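Local coordinates for extracellular solute-binding protein family 1 (Kribbella flavida, PDB 5IXP), which probably serves as the extracellular solute-binding component of an ABC transporter, capturing its ligand outside the cell and delivering it to the membrane permease, at residues E59-V63 / S64-K68. Numbering follows the deposited sequence.
Sequences EAMEV and SWIYK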
ATOM      1  N   GLU A  59      10.696 -14.642  -7.186  1.00 10.41           N
ATOM      2  CA  GLU A  59      10.673 -13.245  -7.617  1.00 10.71           C
ATOM      3  C   GLU A  59       9.731 -12.459  -6.714  1.00  8.23           C
ATOM      4  O   GLU A  59       8.532 -12.764  -6.649  1.00 11.25           O
ATOM      5  CB  GLU A  59      10.228 -13.115  -9.082  1.00 11.01           C
ATOM      6  CG  GLU A  59      11.261 -13.611 -10.111  1.00 13.45           C
ATOM      7  CD  GLU A  59      12.353 -12.585 -10.413  1.00 17.07           C
ATOM      8  OE1 GLU A  59      12.265 -11.458  -9.897  1.00 16.15           O
ATOM      9  OE2 GLU A  59      13.298 -12.908 -11.178  1.00 20.75           O
ATOM     10  N   ALA A  60      10.261 -11.424  -6.058  1.00  8.55           N
ATOM     11  CA  ALA A  60       9.411 -10.563  -5.251  1.00  9.14           C
ATOM     12  C   ALA A  60       8.615  -9.623  -6.146  1.00 10.55           C
ATOM     13  O   ALA A  60       9.078  -9.184  -7.202  1.00 12.28           O
ATOM     14  CB  ALA A  60      10.225  -9.748  -4.246  1.00  8.29           C
HETATM   15  N   MSE A  61       7.409  -9.309  -5.694  1.00 10.35           N
HETATM   16  CA  MSE A  61       6.469  -8.494  -6.450  1.00 12.49           C
HETATM   17  C   MSE A  61       5.723  -7.584  -5.488  1.00 13.30           C
HETATM   18  O   MSE A  61       5.140  -8.069  -4.506  1.00 13.83           O
HETATM   19  CB  MSE A  61       5.488  -9.397  -7.199  1.00 18.37           C
HETATM   20  CG  MSE A  61       5.032  -8.893  -8.517  1.00 31.57           C
HETATM   21 SE   MSE A  61       4.389 -10.369  -9.538  0.69 36.96          SE
HETATM   22  CE  MSE A  61       5.945 -11.015 -10.470  1.00 41.75           C
ATOM     23  N   GLU A  62       5.729  -6.279  -5.755  1.00 11.97           N
ATOM     24  CA  GLU A  62       4.913  -5.369  -4.962  1.00 13.18           C
ATOM     25  C   GLU A  62       3.451  -5.474  -5.389  1.00 12.66           C
ATOM     26  O   GLU A  62       3.132  -5.766  -6.554  1.00 15.13           O
ATOM     27  CB  GLU A  62       5.403  -3.921  -5.095  1.00 17.63           C
ATOM     28  CG  GLU A  62       5.234  -3.090  -3.820  1.00 26.25           C
ATOM     29  CD  GLU A  62       4.017  -2.165  -3.840  1.00 33.56           C
ATOM     30  OE1 GLU A  62       3.362  -2.044  -4.889  1.00 32.41           O
ATOM     31  OE2 GLU A  62       3.724  -1.543  -2.804  1.00 36.16           O
ATOM     32  N   VAL A  63       2.552  -5.235  -4.428  1.00 13.03           N
ATOM     33  CA  VAL A  63       1.135  -5.439  -4.711  1.00 13.51           C
ATOM     34  C   VAL A  63       0.652  -4.517  -5.824  1.00 17.23           C
ATOM     35  O   VAL A  63      -0.292  -4.858  -6.550  1.00 21.92           O
ATOM     36  CB  VAL A  63       0.286  -5.271  -3.435  1.00 14.29           C
ATOM     37  CG1 VAL A  63       0.333  -3.821  -2.927  1.00 15.90           C
ATOM     38  CG2 VAL A  63      -1.146  -5.744  -3.701  1.00 15.72           C
ATOM     39  N   SER A  64       1.287  -3.358  -6.008  1.00 15.94           N
ATOM     40  CA  SER A  64       0.763  -2.471  -7.043  1.00 21.44           C
ATOM     41  C   SER A  64       1.091  -2.942  -8.455  1.00 22.78           C
ATOM     42  O   SER A  64       0.492  -2.430  -9.407  1.00 29.41           O
ATOM     43  CB  SER A  64       1.267  -1.040  -6.853  1.00 27.10           C
ATOM     44  OG  SER A  64       2.660  -0.963  -7.091  1.00 31.12           O
ATOM     45  N   TRP A  65       2.021  -3.897  -8.610  0.77 23.98           N
ATOM     46  CA  TRP A  65       2.374  -4.461  -9.914  0.77 23.84           C
ATOM     47  C   TRP A  65       1.642  -5.748 -10.233  0.77 23.93           C
ATOM     48  O   TRP A  65       1.580  -6.130 -11.406  0.77 23.04           O
ATOM     49  CB  TRP A  65       3.865  -4.822 -10.014  0.77 24.72           C
ATOM     50  CG  TRP A  65       4.827  -3.937  -9.369  0.77 20.43           C
ATOM     51  CD1 TRP A  65       4.689  -2.611  -9.127  0.77 16.52           C
ATOM     52  CD2 TRP A  65       6.114  -4.314  -8.868  0.77 18.78           C
ATOM     53  NE1 TRP A  65       5.805  -2.132  -8.491  0.77 16.43           N
ATOM     54  CE2 TRP A  65       6.698  -3.160  -8.323  0.77 19.21           C
ATOM     55  CE3 TRP A  65       6.822  -5.520  -8.819  0.77 18.31           C
ATOM     56  CZ2 TRP A  65       7.956  -3.170  -7.740  0.77 23.03           C
ATOM     57  CZ3 TRP A  65       8.066  -5.535  -8.244  0.77 16.61           C
ATOM     58  CH2 TRP A  65       8.631  -4.363  -7.713  0.77 21.47           C
ATOM     59  N   ILE A  66       1.160  -6.462  -9.213  1.00 22.66           N
ATOM     60  CA  ILE A  66       0.791  -7.864  -9.394  1.00 23.68           C
ATOM     61  C   ILE A  66      -0.399  -8.023 -10.336  1.00 26.47           C
ATOM     62  O   ILE A  66      -0.566  -9.099 -10.933  1.00 27.33           O
ATOM     63  CB  ILE A  66       0.561  -8.536  -8.027  1.00 24.58           C
ATOM     64  CG1 ILE A  66       0.605 -10.062  -8.174  1.00 27.16           C
ATOM     65  CG2 ILE A  66      -0.732  -8.060  -7.382  1.00 26.23           C
ATOM     66  CD1 ILE A  66       0.757 -10.807  -6.854  1.00 30.89           C
ATOM     67  N   TYR A  67      -1.200  -6.966 -10.529  1.00 26.59           N
ATOM     68  CA  TYR A  67      -2.301  -7.026 -11.490  1.00 27.56           C
ATOM     69  C   TYR A  67      -1.797  -7.437 -12.868  1.00 28.23           C
ATOM     70  O   TYR A  67      -2.451  -8.216 -13.570  1.00 30.12           O
ATOM     71  CB  TYR A  67      -3.023  -5.671 -11.568  1.00 26.66           C
ATOM     72  CG  TYR A  67      -2.248  -4.587 -12.309  1.00 30.55           C
ATOM     73  CD1 TYR A  67      -1.384  -3.737 -11.632  1.00 32.58           C
ATOM     74  CD2 TYR A  67      -2.375  -4.423 -13.687  1.00 32.81           C
ATOM     75  CE1 TYR A  67      -0.664  -2.758 -12.299  1.00 33.42           C
ATOM     76  CE2 TYR A  67      -1.652  -3.449 -14.369  1.00 33.43           C
ATOM     77  CZ  TYR A  67      -0.798  -2.619 -13.667  1.00 36.06           C
ATOM     78  OH  TYR A  67      -0.077  -1.641 -14.327  1.00 38.96           O
ATOM     79  N   LYS A  68      -0.631  -6.923 -13.266  1.00 26.09           N
ATOM     80  CA  LYS A  68      -0.087  -7.214 -14.586  1.00 29.49           C
ATOM     81  C   LYS A  68       0.298  -8.682 -14.714  1.00 30.41           C
ATOM     82  O   LYS A  68       0.230  -9.251 -15.807  1.00 36.92           O
ATOM     83  CB  LYS A  68       1.114  -6.304 -14.852  1.00 31.73           C
ATOM     84  CG  LYS A  68       1.816  -6.537 -16.180  1.00 38.50           C
ATOM     85  CD  LYS A  68       2.593  -5.303 -16.626  1.00 44.83           C
ATOM     86  CE  LYS A  68       3.551  -5.635 -17.773  1.00 49.99           C
ATOM     87  NZ  LYS A  68       4.421  -4.479 -18.152  1.00 50.66           N
TER
HETATM   88  O   HOH W   1      -2.272  -4.926  -8.375  1.00 31.36           O
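Glu62 lies across Trp65 and reaches on to Ser64, and its side chain can be followed outward from the strand. Glu62 CB sits over the six-membered ring of Trp65, 3.8 Å from the ring centroid and 20° off the ring normal, a CH-pi contact on one face of the indole; this and the other indole contacts hold for one of two modelled conformers of Trp65. Beyond CB the chain bends at chi2 (-101°), which turns the carboxylate back over the start of the following turn. There Glu62 OE1 accepts two bonds from a single residue: Ser64 OG comes in nearly along the C-O axis at 2.6 Å from Glu62 OE1, and Ser64 N donates to the same oxygen at 2.7 Å from above the carboxylate plane. The two donors approach from opposite faces of that plane, which should restrict rotation of the carboxylate. The backbone N of Glu62 also lies over a face of the indole, 3.3 Å from Trp65 CE3. Here strand 58-62, parallel to strand 2-8 and antiparallel to strand 269-276, ends and the chain turns into helix 66-70, the beta-to-alpha connection of a periplasmic binding protein-like fold. Trp65 N closes that turn with a bond to Glu62 O (3.0 Å), the donor standing above the carbonyl plane, while Ile66 N makes weak bonds to both Glu62 O and Val63 O. Buried Met61, present as selenomethionine, crosses Trp65 obliquely with Met61 CG 3.8 Å from Trp65 CE3, then bends at chi3 and sets SE 4.0 Å from Ile66 CG1. The indole continues onto Val38 and Ile42 of helix 38-51 and meets the ring of Phe9. A water donates to Val63 O and weakly accepts from Tyr67 N.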